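Side-chain contacts in insecticidal crystal protein Cry7Cal (Bacillus thuringiensis, PDB 5ZI1), which acts as an insecticidal toxin against the locust Locusta migratoria manilensis and, like related delta endotoxins, probably binds receptors and forms pores in membranes: residues A[21-26]-A[40-45]; A[26-31]-A[233-238]; A[54-59]-A[145-150]; A[153-158]-A[173-178]; A[420-423]-A[427-430]. All blocks are in the same frame, centred on the assembly; numbering follows the deposited sequence.

Interaction 1 of 5, residues A[21-26]-A[40-45]; sequences IRTFMG and FTEVLR
F24 and V43 meet across a helical hairpin, formed by helices 13-26 and 33-47 at the start of the N-terminal helical bundle of this three-domain toxin. The two short segments run nearly antiparallel, at 168°, yet their axes stay 10.9 Å apart, so side chains rather than backbones must fill the gap. F24 has CG anti to the carbonyl carbon (chi1 -80°), which carries the far end of the ring towards the partner helix. There F24 CZ lies 3.6 Å from V43 CG2, and the two side chains cross at about a right angle. Both valine methyls take part, since V43 CG1 also comes within 4.1 Å of F24 CZ. Beyond this pair, L150 of helix 141-165 packs against both F24 and V43.

The opposite margin of the contact is polar. T23 divides its branches between two tasks: CG2, anti to the backbone N, faces E42, with T23 CG2 4.2 Å from E42 CD, while OG1 turns back to bond S19 O within its own helix. E42 reaches across with a chain extended beyond CG, but its carboxylate makes no direct bond to the first helix. A water donates to both sides instead, lying 2.8 Å from T23 OG1 and 2.7 Å from E42 OE2, and R22 NH2 adds a weak bond to the same water oxygen.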
# COMPACT_ATOMS: atom_id res chain seq x y z
N ILE A 21 4.46 -1.73 -9.38
CA ILE A 21 3.69 -2.47 -8.39
C ILE A 21 2.54 -3.19 -9.05
O ILE A 21 2.35 -4.41 -8.90
CB ILE A 21 3.18 -1.53 -7.29
CG1 ILE A 21 4.35 -0.82 -6.60
CG2 ILE A 21 2.27 -2.26 -6.29
CD1 ILE A 21 5.07 -1.63 -5.63
N ARG A 22 1.75 -2.44 -9.82
CA ARG A 22 0.57 -2.99 -10.48
C ARG A 22 0.94 -4.15 -11.37
O ARG A 22 0.28 -5.19 -11.37
CB ARG A 22 -0.11 -1.88 -11.28
CG ARG A 22 -1.32 -2.31 -12.07
CD ARG A 22 -1.53 -1.35 -13.22
NE ARG A 22 -0.62 -1.69 -14.31
CZ ARG A 22 0.05 -0.79 -15.02
NH1 ARG A 22 -0.07 0.50 -14.75
NH2 ARG A 22 0.85 -1.20 -16.00
N THR A 23 2.01 -3.99 -12.16
CA THR A 23 2.47 -5.08 -13.01
C THR A 23 2.75 -6.35 -12.22
O THR A 23 2.31 -7.44 -12.60
CB THR A 23 3.70 -4.63 -13.78
OG1 THR A 23 3.42 -3.35 -14.36
CG2 THR A 23 4.06 -5.62 -14.86
N PHE A 24 3.48 -6.24 -11.11
CA PHE A 24 3.80 -7.44 -10.35
C PHE A 24 2.58 -7.99 -9.63
O PHE A 24 2.43 -9.20 -9.50
CB PHE A 24 4.92 -7.15 -9.36
CG PHE A 24 6.27 -7.16 -10.00
CD1 PHE A 24 6.88 -8.36 -10.32
CD2 PHE A 24 6.93 -5.97 -10.29
CE1 PHE A 24 8.13 -8.39 -10.92
CE2 PHE A 24 8.18 -5.98 -10.89
CZ PHE A 24 8.78 -7.20 -11.20
N MET A 25 1.69 -7.11 -9.15
CA MET A 25 0.44 -7.60 -8.57
C MET A 25 -0.42 -8.31 -9.62
O MET A 25 -1.07 -9.31 -9.32
CB MET A 25 -0.35 -6.45 -7.94
CG MET A 25 0.36 -5.70 -6.84
SD MET A 25 -0.76 -4.67 -5.87
CE MET A 25 -1.93 -5.86 -5.24
N GLY A 26 -0.43 -7.79 -10.85
CA GLY A 26 -1.26 -8.39 -11.87
C GLY A 26 -0.77 -9.77 -12.25
O GLY A 26 -1.57 -10.64 -12.61
N PHE A 40 8.90 -10.08 -17.94
CA PHE A 40 10.28 -9.59 -17.96
C PHE A 40 10.42 -8.43 -18.94
O PHE A 40 10.90 -7.35 -18.58
CB PHE A 40 11.23 -10.72 -18.33
CG PHE A 40 11.78 -11.48 -17.14
CD1 PHE A 40 12.69 -10.89 -16.27
CD2 PHE A 40 11.41 -12.81 -16.91
CE1 PHE A 40 13.19 -11.60 -15.19
CE2 PHE A 40 11.91 -13.54 -15.84
CZ PHE A 40 12.81 -12.94 -14.97
N THR A 41 10.02 -8.63 -20.20
CA THR A 41 10.13 -7.57 -21.20
C THR A 41 9.37 -6.32 -20.78
O THR A 41 9.87 -5.20 -20.91
CB THR A 41 9.62 -8.05 -22.56
OG1 THR A 41 8.25 -8.44 -22.42
CG2 THR A 41 10.45 -9.23 -23.06
N GLU A 42 8.16 -6.50 -20.26
CA GLU A 42 7.41 -5.38 -19.68
C GLU A 42 8.21 -4.68 -18.60
O GLU A 42 8.32 -3.45 -18.58
CB GLU A 42 6.10 -5.92 -19.11
CG GLU A 42 4.90 -5.00 -19.15
CD GLU A 42 3.58 -5.78 -19.00
OE1 GLU A 42 3.61 -7.02 -18.81
OE2 GLU A 42 2.51 -5.14 -19.08
N VAL A 43 8.79 -5.46 -17.68
CA VAL A 43 9.45 -4.91 -16.49
C VAL A 43 10.75 -4.22 -16.87
O VAL A 43 11.11 -3.19 -16.28
CB VAL A 43 9.67 -6.02 -15.45
CG1 VAL A 43 10.80 -5.68 -14.49
CG2 VAL A 43 8.39 -6.25 -14.66
N LEU A 44 11.48 -4.76 -17.84
CA LEU A 44 12.69 -4.06 -18.21
C LEU A 44 12.40 -2.73 -18.88
O LEU A 44 13.13 -1.76 -18.66
CB LEU A 44 13.58 -4.92 -19.10
CG LEU A 44 14.04 -6.27 -18.53
CD1 LEU A 44 13.75 -7.36 -19.50
CD2 LEU A 44 15.52 -6.22 -18.21
N ARG A 45 11.32 -2.64 -19.66
CA ARG A 45 10.98 -1.34 -20.25
C ARG A 45 10.59 -0.34 -19.18
O ARG A 45 10.96 0.84 -19.27
CB ARG A 45 9.88 -1.50 -21.30
CG ARG A 45 10.43 -2.00 -22.62
CD ARG A 45 9.37 -2.65 -23.47
NE ARG A 45 9.96 -3.35 -24.61
CZ ARG A 45 9.26 -4.05 -25.50
NH1 ARG A 45 7.94 -4.14 -25.39
NH2 ARG A 45 9.89 -4.66 -26.51
O HOH W 1 3.00 -3.30 -17.11

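Interaction 2 of 5, residues A[26-31]-A[233-238]; sequences GFAGHG and FPIYDA
A28 and I235 touch through one methyl each: A28 CB lies 4.1 Å from I235 CG2. The isoleucine is directed toward the turn from its backbone, and the branch that does the touching is the one anti to the backbone N (chi1 of I235 is -69° for CG1, leaving CG2 in that place). The same methyl also covers the peptide that follows A28, with I235 CG2 4.1 Å from G29 N. No hydrogen bond crosses between the segments, and the buried area is small. I235 also packs against Y241 and T247.

What presents A28 and G29 to this methyl is a type II beta turn from F27 to H30, in the loop joining helices 13-26 and 33-47 of the N-terminal helical bundle. Its partner is the end of the short, weakly bonded helix 232-235, where the chain has left the last long helix and heads for strand 245-246. G29 takes the third place of the turn with phi at 92°, a conformation in which a CB would press on the preceding carbonyl oxygen.

The turn is drawn together by two groups of H30 at one acceptor: H30 N lies 3.2 Å from F27 O, and ND1 of the same imidazole adds a weak bond to it. The F27 ring is covered on one face by H30 CB, 3.2 Å above its centre, while A28 N lies in plane at the imidazole edge. H30 O, in turn, receives K156 NZ from helix 141-165.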
# COMPACT_ATOMS: atom_id res chain seq x y z
N GLY A 26 -0.43 -7.79 -10.85
CA GLY A 26 -1.26 -8.39 -11.87
C GLY A 26 -0.77 -9.77 -12.25
O GLY A 26 -1.57 -10.64 -12.61
N PHE A 27 0.53 -10.00 -12.17
CA PHE A 27 1.13 -11.28 -12.52
C PHE A 27 1.42 -12.14 -11.28
O PHE A 27 2.16 -13.12 -11.38
CB PHE A 27 2.40 -11.02 -13.34
CG PHE A 27 2.96 -12.25 -14.03
CD1 PHE A 27 2.52 -12.61 -15.29
CD2 PHE A 27 3.96 -13.01 -13.43
CE1 PHE A 27 3.06 -13.73 -15.93
CE2 PHE A 27 4.49 -14.13 -14.06
CZ PHE A 27 4.04 -14.49 -15.31
N ALA A 28 0.86 -11.80 -10.12
CA ALA A 28 1.21 -12.51 -8.90
C ALA A 28 0.75 -13.96 -9.00
O ALA A 28 -0.44 -14.22 -9.27
CB ALA A 28 0.60 -11.83 -7.69
N GLY A 29 1.68 -14.89 -8.82
CA GLY A 29 1.39 -16.30 -8.79
C GLY A 29 1.52 -17.01 -10.13
O GLY A 29 1.66 -18.24 -10.15
N HIS A 30 1.47 -16.27 -11.25
CA HIS A 30 1.61 -16.89 -12.57
C HIS A 30 2.95 -17.61 -12.70
O HIS A 30 3.94 -17.25 -12.06
CB HIS A 30 1.51 -15.84 -13.68
CG HIS A 30 0.16 -15.21 -13.86
ND1 HIS A 30 -0.31 -14.20 -13.04
CD2 HIS A 30 -0.78 -15.37 -14.83
CE1 HIS A 30 -1.50 -13.80 -13.47
NE2 HIS A 30 -1.80 -14.50 -14.55
N GLY A 31 2.98 -18.60 -13.59
CA GLY A 31 4.14 -19.47 -13.71
C GLY A 31 4.34 -20.11 -15.07
O GLY A 31 5.01 -21.15 -15.17
N PHE A 233 6.69 -10.17 -1.88
CA PHE A 233 7.87 -11.00 -1.65
C PHE A 233 7.54 -12.44 -1.28
O PHE A 233 8.04 -13.36 -1.95
CB PHE A 233 8.78 -10.34 -0.60
CG PHE A 233 9.51 -9.10 -1.10
CD1 PHE A 233 9.26 -8.59 -2.36
CD2 PHE A 233 10.46 -8.47 -0.31
CE1 PHE A 233 9.92 -7.47 -2.82
CE2 PHE A 233 11.14 -7.37 -0.76
CZ PHE A 233 10.87 -6.85 -2.01
N PRO A 234 6.70 -12.73 -0.28
CA PRO A 234 6.35 -14.13 -0.02
C PRO A 234 5.56 -14.79 -1.15
O PRO A 234 5.60 -16.01 -1.28
CB PRO A 234 5.50 -14.06 1.27
CG PRO A 234 5.66 -12.66 1.78
CD PRO A 234 5.92 -11.82 0.59
N ILE A 235 4.82 -14.02 -1.97
CA ILE A 235 4.09 -14.65 -3.06
C ILE A 235 5.02 -15.19 -4.15
O ILE A 235 4.63 -16.07 -4.92
CB ILE A 235 3.04 -13.66 -3.61
CG1 ILE A 235 1.96 -13.47 -2.54
CG2 ILE A 235 2.39 -14.16 -4.89
CD1 ILE A 235 1.20 -12.25 -2.71
N TYR A 236 6.28 -14.73 -4.20
CA TYR A 236 7.19 -15.32 -5.17
C TYR A 236 7.60 -16.74 -4.78
O TYR A 236 8.34 -17.39 -5.53
CB TYR A 236 8.45 -14.47 -5.34
CG TYR A 236 8.24 -13.08 -5.90
CD1 TYR A 236 7.33 -12.84 -6.93
CD2 TYR A 236 8.95 -12.00 -5.40
CE1 TYR A 236 7.15 -11.57 -7.43
CE2 TYR A 236 8.76 -10.73 -5.89
CZ TYR A 236 7.87 -10.52 -6.91
OH TYR A 236 7.69 -9.25 -7.40
N ASP A 237 7.16 -17.20 -3.61
CA ASP A 237 7.32 -18.58 -3.15
C ASP A 237 6.39 -19.46 -3.97
O ASP A 237 5.20 -19.57 -3.67
CB ASP A 237 7.02 -18.66 -1.66
CG ASP A 237 7.16 -20.06 -1.08
OD1 ASP A 237 7.18 -21.05 -1.86
OD2 ASP A 237 7.20 -20.18 0.16
N ALA A 238 6.93 -20.09 -5.02
CA ALA A 238 6.09 -20.83 -5.95
C ALA A 238 5.55 -22.13 -5.38
O ALA A 238 4.65 -22.73 -5.99
CB ALA A 238 6.87 -21.14 -7.23

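Interaction 3 of 5, residues A[54-59]-A[145-150]; sequences DLWESF and AQAANL
W56 lays the far corner of its indole against the aliphatic root of Q146, with W56 CZ3 3.8 Å from Q146 CB. This is packing within the helical bundle of the N-terminal domain, where helix 54-67 lies against helix 141-165, which corresponds to the central helix of related delta endotoxins. The short segments are inclined at 131° with their axes 12.5 Å apart, and two large aromatic side chains bridge that separation.

The indole also meets A147, whose N lies 4.1 Å from W56 CZ3, at the ring edge and near its plane. F59, one turn on, takes the next carbon of the glutamine: F59 CE2 is 3.7 Å from Q146 CG, which its position anti to the carbonyl carbon (chi1 -63°) brings to the phenyl ring. A bend at chi2 then turns the amide to within 24° of parallel with that ring but steeply tilted from the indole. Its NE2 makes a weak bond to M225 O, giving the buried amide a partner beyond the two helices. W48 meets the indole as well.

The two aromatic rings are not independent, since F59 CE2 stands 4.2 Å above one face of the W56 ring, offset toward its rim.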
# COMPACT_ATOMS: atom_id res chain seq x y z
N ASP A 54 17.73 6.17 -16.34
CA ASP A 54 17.03 7.40 -15.93
C ASP A 54 16.15 7.20 -14.70
O ASP A 54 16.14 8.05 -13.80
CB ASP A 54 16.17 7.93 -17.08
CG ASP A 54 16.99 8.63 -18.16
OD1 ASP A 54 18.23 8.66 -18.06
OD2 ASP A 54 16.39 9.15 -19.13
N LEU A 55 15.40 6.08 -14.64
CA LEU A 55 14.48 5.87 -13.52
C LEU A 55 15.23 5.63 -12.22
O LEU A 55 14.83 6.13 -11.16
CB LEU A 55 13.53 4.71 -13.82
CG LEU A 55 12.32 4.62 -12.89
CD1 LEU A 55 11.42 5.84 -13.07
CD2 LEU A 55 11.52 3.35 -13.13
N TRP A 56 16.33 4.88 -12.28
CA TRP A 56 17.07 4.61 -11.04
C TRP A 56 17.76 5.86 -10.53
O TRP A 56 17.92 6.03 -9.31
CB TRP A 56 18.08 3.50 -11.26
CG TRP A 56 17.51 2.22 -11.80
CD1 TRP A 56 17.33 1.89 -13.11
CD2 TRP A 56 17.05 1.08 -11.04
NE1 TRP A 56 16.78 0.64 -13.22
CE2 TRP A 56 16.61 0.11 -11.97
CE3 TRP A 56 16.99 0.78 -9.67
CZ2 TRP A 56 16.12 -1.15 -11.57
CZ3 TRP A 56 16.49 -0.48 -9.28
CH2 TRP A 56 16.07 -1.42 -10.23
N GLU A 57 18.18 6.76 -11.43
CA GLU A 57 18.66 8.06 -10.98
C GLU A 57 17.55 8.83 -10.26
O GLU A 57 17.78 9.42 -9.20
CB GLU A 57 19.19 8.87 -12.16
CG GLU A 57 20.44 8.33 -12.83
CD GLU A 57 20.72 9.01 -14.18
OE1 GLU A 57 19.85 9.77 -14.67
OE2 GLU A 57 21.81 8.78 -14.76
N SER A 58 16.34 8.83 -10.82
CA SER A 58 15.22 9.50 -10.17
C SER A 58 14.91 8.89 -8.82
O SER A 58 14.57 9.62 -7.87
CB SER A 58 13.98 9.46 -11.06
OG SER A 58 14.28 9.89 -12.37
N PHE A 59 14.97 7.55 -8.71
CA PHE A 59 14.81 6.90 -7.41
C PHE A 59 15.76 7.51 -6.39
O PHE A 59 15.35 7.90 -5.29
CB PHE A 59 15.08 5.39 -7.51
CG PHE A 59 13.97 4.59 -8.12
CD1 PHE A 59 12.67 5.06 -8.18
CD2 PHE A 59 14.24 3.34 -8.64
CE1 PHE A 59 11.65 4.30 -8.74
CE2 PHE A 59 13.24 2.56 -9.21
CZ PHE A 59 11.94 3.05 -9.26
N ALA A 145 14.99 -1.75 -2.65
CA ALA A 145 13.70 -2.42 -2.73
C ALA A 145 13.42 -2.94 -4.13
O ALA A 145 13.04 -4.11 -4.31
CB ALA A 145 12.59 -1.49 -2.28
N GLN A 146 13.62 -2.11 -5.16
CA GLN A 146 13.24 -2.51 -6.51
C GLN A 146 14.15 -3.61 -7.05
O GLN A 146 13.68 -4.53 -7.74
CB GLN A 146 13.24 -1.30 -7.44
CG GLN A 146 12.24 -0.25 -7.06
CD GLN A 146 10.80 -0.60 -7.45
OE1 GLN A 146 10.57 -1.41 -8.34
NE2 GLN A 146 9.84 0.04 -6.79
N ALA A 147 15.45 -3.53 -6.76
CA ALA A 147 16.36 -4.59 -7.17
C ALA A 147 16.11 -5.85 -6.36
O ALA A 147 16.12 -6.96 -6.89
CB ALA A 147 17.81 -4.13 -7.02
N ALA A 148 15.89 -5.68 -5.05
CA ALA A 148 15.50 -6.81 -4.22
C ALA A 148 14.32 -7.53 -4.85
O ALA A 148 14.31 -8.76 -4.97
CB ALA A 148 15.15 -6.31 -2.82
N ASN A 149 13.34 -6.75 -5.29
CA ASN A 149 12.15 -7.34 -5.89
C ASN A 149 12.50 -8.18 -7.11
O ASN A 149 12.01 -9.31 -7.26
CB ASN A 149 11.17 -6.23 -6.27
CG ASN A 149 9.93 -6.79 -6.85
OD1 ASN A 149 9.16 -7.47 -6.16
ND2 ASN A 149 9.73 -6.56 -8.13
N LEU A 150 13.35 -7.66 -7.99
CA LEU A 150 13.72 -8.43 -9.18
C LEU A 150 14.44 -9.72 -8.80
O LEU A 150 14.22 -10.76 -9.44
CB LEU A 150 14.61 -7.59 -10.10
CG LEU A 150 13.98 -6.34 -10.73
CD1 LEU A 150 15.01 -5.68 -11.63
CD2 LEU A 150 12.72 -6.70 -11.52

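Interaction 4 of 5, residues A[153-158]-A[173-178]; sequences FLLKNA and DLFYNE
D173 OD1 is gripped by two groups, R239 NH2 in a salt bridge and Q169 NE2 in a hydrogen bond, and two residues further along the same helix F175 makes the apolar contact with L155 and A158. F175 leaves its backbone toward the other helix, with CG anti to the carbonyl carbon (chi1 -76°). The ring is then touched at both ring carbons next to CG: L155 CD2 lies 3.9 Å from F175 CD1, and A158 CB is 3.9 Å from F175 CD2. Both methyls approach obliquely from one side of the ring plane, and the leucine and phenylalanine side chains cross at about a right angle.

The contact lies near the turn of the antiparallel hairpin made by helices 141-165 and 169-202, within the helical bundle of the N-terminal domain. F117 of helix 107-127 meets the F175 ring edge-to-face and also touches A158.

Locally helix 141-165 is wound more tightly here, for its bonds reach back three residues: A158 N is 3.1 Å from L155 O, and N157 N is 3.0 Å from L154 O. Across the contact, helix 169-202 keeps the usual four-residue spacing, E178 N lying 2.8 Å from L174 O.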
# COMPACT_ATOMS: atom_id res chain seq x y z
N PHE A 153 12.00 -12.37 -7.60
CA PHE A 153 11.22 -12.83 -8.73
C PHE A 153 12.05 -13.71 -9.65
O PHE A 153 11.57 -14.73 -10.16
CB PHE A 153 10.66 -11.64 -9.50
CG PHE A 153 10.11 -12.01 -10.83
CD1 PHE A 153 8.99 -12.83 -10.92
CD2 PHE A 153 10.71 -11.56 -11.99
CE1 PHE A 153 8.48 -13.18 -12.15
CE2 PHE A 153 10.19 -11.91 -13.22
CZ PHE A 153 9.08 -12.73 -13.30
N LEU A 154 13.30 -13.31 -9.90
CA LEU A 154 14.20 -14.16 -10.68
C LEU A 154 14.36 -15.53 -10.03
O LEU A 154 14.43 -16.55 -10.72
CB LEU A 154 15.55 -13.49 -10.84
CG LEU A 154 16.55 -14.35 -11.60
CD1 LEU A 154 16.09 -14.48 -13.01
CD2 LEU A 154 18.00 -13.83 -11.53
N LEU A 155 14.44 -15.58 -8.69
CA LEU A 155 14.67 -16.85 -8.02
C LEU A 155 13.48 -17.78 -8.21
O LEU A 155 13.65 -19.00 -8.28
CB LEU A 155 14.97 -16.61 -6.54
CG LEU A 155 16.42 -16.17 -6.25
CD1 LEU A 155 16.59 -15.47 -4.90
CD2 LEU A 155 17.33 -17.40 -6.37
N LYS A 156 12.27 -17.21 -8.33
CA LYS A 156 11.09 -18.01 -8.63
C LYS A 156 11.29 -18.84 -9.90
O LYS A 156 10.80 -19.97 -9.99
CB LYS A 156 9.86 -17.11 -8.77
CG LYS A 156 8.58 -17.85 -9.14
CD LYS A 156 7.36 -16.91 -9.15
CE LYS A 156 6.13 -17.59 -9.74
NZ LYS A 156 4.87 -16.90 -9.39
N ASN A 157 12.00 -18.29 -10.88
CA ASN A 157 12.16 -19.01 -12.15
C ASN A 157 12.79 -20.39 -11.93
O ASN A 157 12.42 -21.35 -12.62
CB ASN A 157 12.98 -18.17 -13.13
CG ASN A 157 12.18 -17.00 -13.73
OD1 ASN A 157 12.38 -16.64 -14.89
ND2 ASN A 157 11.30 -16.39 -12.94
N ALA A 158 13.72 -20.53 -10.98
CA ALA A 158 14.34 -21.83 -10.75
C ALA A 158 13.30 -22.86 -10.33
O ALA A 158 13.32 -24.01 -10.80
CB ALA A 158 15.46 -21.75 -9.70
N ASP A 173 16.16 -27.09 -4.67
CA ASP A 173 15.89 -26.88 -3.24
C ASP A 173 16.80 -25.82 -2.64
O ASP A 173 16.39 -25.12 -1.71
CB ASP A 173 16.04 -28.19 -2.46
CG ASP A 173 14.90 -29.17 -2.70
OD1 ASP A 173 13.91 -28.81 -3.38
OD2 ASP A 173 14.97 -30.29 -2.18
N LEU A 174 18.03 -25.72 -3.12
CA LEU A 174 18.93 -24.68 -2.62
C LEU A 174 18.40 -23.30 -2.96
O LEU A 174 18.31 -22.41 -2.10
CB LEU A 174 20.33 -24.88 -3.19
CG LEU A 174 21.39 -23.89 -2.69
CD1 LEU A 174 21.76 -24.17 -1.23
CD2 LEU A 174 22.63 -23.94 -3.58
N PHE A 175 18.02 -23.10 -4.23
CA PHE A 175 17.50 -21.80 -4.67
C PHE A 175 16.23 -21.42 -3.92
O PHE A 175 16.07 -20.27 -3.49
CB PHE A 175 17.25 -21.84 -6.17
CG PHE A 175 18.52 -21.74 -6.98
CD1 PHE A 175 19.40 -20.68 -6.78
CD2 PHE A 175 18.83 -22.69 -7.92
CE1 PHE A 175 20.55 -20.58 -7.52
CE2 PHE A 175 20.00 -22.60 -8.67
CZ PHE A 175 20.86 -21.54 -8.47
N TYR A 176 15.33 -22.39 -3.71
CA TYR A 176 14.16 -22.18 -2.87
C TYR A 176 14.55 -21.65 -1.50
O TYR A 176 14.03 -20.62 -1.05
CB TYR A 176 13.36 -23.49 -2.74
CG TYR A 176 12.09 -23.30 -1.95
CD1 TYR A 176 10.98 -22.66 -2.52
CD2 TYR A 176 11.99 -23.72 -0.62
CE1 TYR A 176 9.81 -22.46 -1.80
CE2 TYR A 176 10.83 -23.53 0.12
CZ TYR A 176 9.73 -22.90 -0.48
OH TYR A 176 8.55 -22.69 0.22
N ASN A 177 15.49 -22.33 -0.83
CA ASN A 177 15.86 -21.91 0.52
C ASN A 177 16.59 -20.58 0.52
O ASN A 177 16.42 -19.78 1.44
CB ASN A 177 16.72 -22.98 1.20
CG ASN A 177 15.95 -24.27 1.44
OD1 ASN A 177 14.74 -24.26 1.68
ND2 ASN A 177 16.66 -25.39 1.38
N GLU A 178 17.45 -20.35 -0.47
CA GLU A 178 18.04 -19.03 -0.60
C GLU A 178 16.96 -17.96 -0.74
O GLU A 178 17.01 -16.92 -0.07
CB GLU A 178 18.99 -18.99 -1.80
CG GLU A 178 20.25 -19.78 -1.59
CD GLU A 178 21.14 -19.72 -2.80
OE1 GLU A 178 22.20 -20.40 -2.80
OE2 GLU A 178 20.77 -18.98 -3.76

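Interaction 5 of 5, residues A[420-423]-A[427-430]; sequences PIYG and EYGH
E427 and Y428 each accept one backbone N-H from the strip 420-423. The contact folds a loop back on itself between strands 404-407 and 430-437 of the second, beta-rich domain, a beta-prism in related delta endotoxins. I421 N lies 3.1 Å from E427 OE1, approaching on the syn side and 21° out of the carboxylate plane. Two residues on, G423 N is 3.0 Å from Y428 OH in a straighter bond, with an N-H...O angle of 163°. Adjacent side chains thus take alternate amides of the opposing strip, although the segments form no strand pair.

Looser van der Waals contacts surround these bonds. P420 crosses the glutamate at about a right angle, its CB 3.4 Å from E427 OE2, and I421 O sits near the plane of the Y428 ring, 3.9 Å from CE1. The tyrosine holds CG between its backbone N and carbonyl carbon (chi1 65°), a crowded position that swings the ring across to the strip.

A second shell fixes both acceptors. E427 OE2 receives L417 N, so the carboxylate is bonded through both oxygens, while D424 OD2 lies close to OE1, a like charge that might favour protonation of one of the pair. Y428 OH is also hydrogen-bonded to D353 OD2, and I381 of strand 369-382 packs against P420 and Y428. At the ring edge of Y428, in its plane, lies H430 O.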
# COMPACT_ATOMS: atom_id res chain seq x y z
N PRO A 420 -12.96 5.91 -19.75
CA PRO A 420 -12.35 5.32 -18.56
C PRO A 420 -13.18 4.17 -18.00
O PRO A 420 -14.39 4.10 -18.19
CB PRO A 420 -12.27 6.49 -17.58
CG PRO A 420 -12.19 7.70 -18.47
CD PRO A 420 -13.12 7.37 -19.61
N ILE A 421 -12.50 3.28 -17.28
CA ILE A 421 -13.07 2.04 -16.77
C ILE A 421 -12.88 2.00 -15.26
O ILE A 421 -11.74 2.05 -14.77
CB ILE A 421 -12.43 0.80 -17.43
CG1 ILE A 421 -12.46 0.92 -18.96
CG2 ILE A 421 -13.10 -0.49 -16.96
CD1 ILE A 421 -11.65 -0.14 -19.68
N TYR A 422 -13.99 1.91 -14.53
CA TYR A 422 -13.99 1.69 -13.09
C TYR A 422 -13.11 0.51 -12.70
O TYR A 422 -13.29 -0.61 -13.20
CB TYR A 422 -15.43 1.44 -12.64
CG TYR A 422 -15.66 1.20 -11.17
CD1 TYR A 422 -15.87 2.27 -10.30
CD2 TYR A 422 -15.73 -0.09 -10.65
CE1 TYR A 422 -16.12 2.06 -8.95
CE2 TYR A 422 -15.98 -0.31 -9.29
CZ TYR A 422 -16.17 0.77 -8.45
OH TYR A 422 -16.42 0.56 -7.11
N GLY A 423 -12.16 0.75 -11.79
CA GLY A 423 -11.34 -0.30 -11.24
C GLY A 423 -10.04 -0.54 -11.96
O GLY A 423 -9.21 -1.30 -11.47
N GLU A 427 -5.19 2.83 -15.16
CA GLU A 427 -5.63 4.22 -15.31
C GLU A 427 -5.44 5.04 -14.04
O GLU A 427 -4.88 6.13 -14.10
CB GLU A 427 -7.10 4.26 -15.75
CG GLU A 427 -7.28 4.00 -17.23
CD GLU A 427 -8.73 4.08 -17.67
OE1 GLU A 427 -9.44 3.06 -17.58
OE2 GLU A 427 -9.16 5.18 -18.09
N TYR A 428 -5.91 4.54 -12.90
CA TYR A 428 -5.76 5.26 -11.64
C TYR A 428 -5.52 4.25 -10.53
O TYR A 428 -6.14 3.18 -10.51
CB TYR A 428 -6.99 6.13 -11.32
CG TYR A 428 -8.29 5.38 -11.07
CD1 TYR A 428 -9.06 4.89 -12.12
CD2 TYR A 428 -8.76 5.20 -9.78
CE1 TYR A 428 -10.26 4.22 -11.89
CE2 TYR A 428 -9.94 4.53 -9.53
CZ TYR A 428 -10.69 4.04 -10.59
OH TYR A 428 -11.88 3.36 -10.32
N GLY A 429 -4.62 4.58 -9.61
CA GLY A 429 -4.19 3.61 -8.61
C GLY A 429 -4.82 3.82 -7.25
O GLY A 429 -4.73 2.94 -6.39
N HIS A 430 -5.47 4.96 -7.05
CA HIS A 430 -5.95 5.33 -5.73
C HIS A 430 -7.34 5.96 -5.83
O HIS A 430 -7.74 6.50 -6.87
CB HIS A 430 -4.96 6.29 -5.04
CG HIS A 430 -3.67 5.64 -4.62
ND1 HIS A 430 -2.59 5.50 -5.47
CD2 HIS A 430 -3.30 5.08 -3.44
CE1 HIS A 430 -1.61 4.89 -4.83
NE2 HIS A 430 -2.01 4.62 -3.60

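Interactions 1 to 4 belong to one helical bundle, and their cross-contacts are chiefly apolar and buried, with a water-bridged margin in interaction 1. Interactions 3 and 4 use successive parts of helix 141-165, and interaction 1 packs on both: F24 meets N149, while F40 meets F153. Interaction 2 shares G26 with interaction 1 and is tied to interaction 3 by a hydrogen bond between Y236 OH and N149 OD1, and to interaction 4 by a weak one between Y176 OH and D237 OD2. Interaction 5 differs in chemistry and place. Partly buried in a loop of the beta-rich domain, it relies on side-chain acceptors for backbone N-H groups, and its nearest atoms stay about 6 Å from interaction 1.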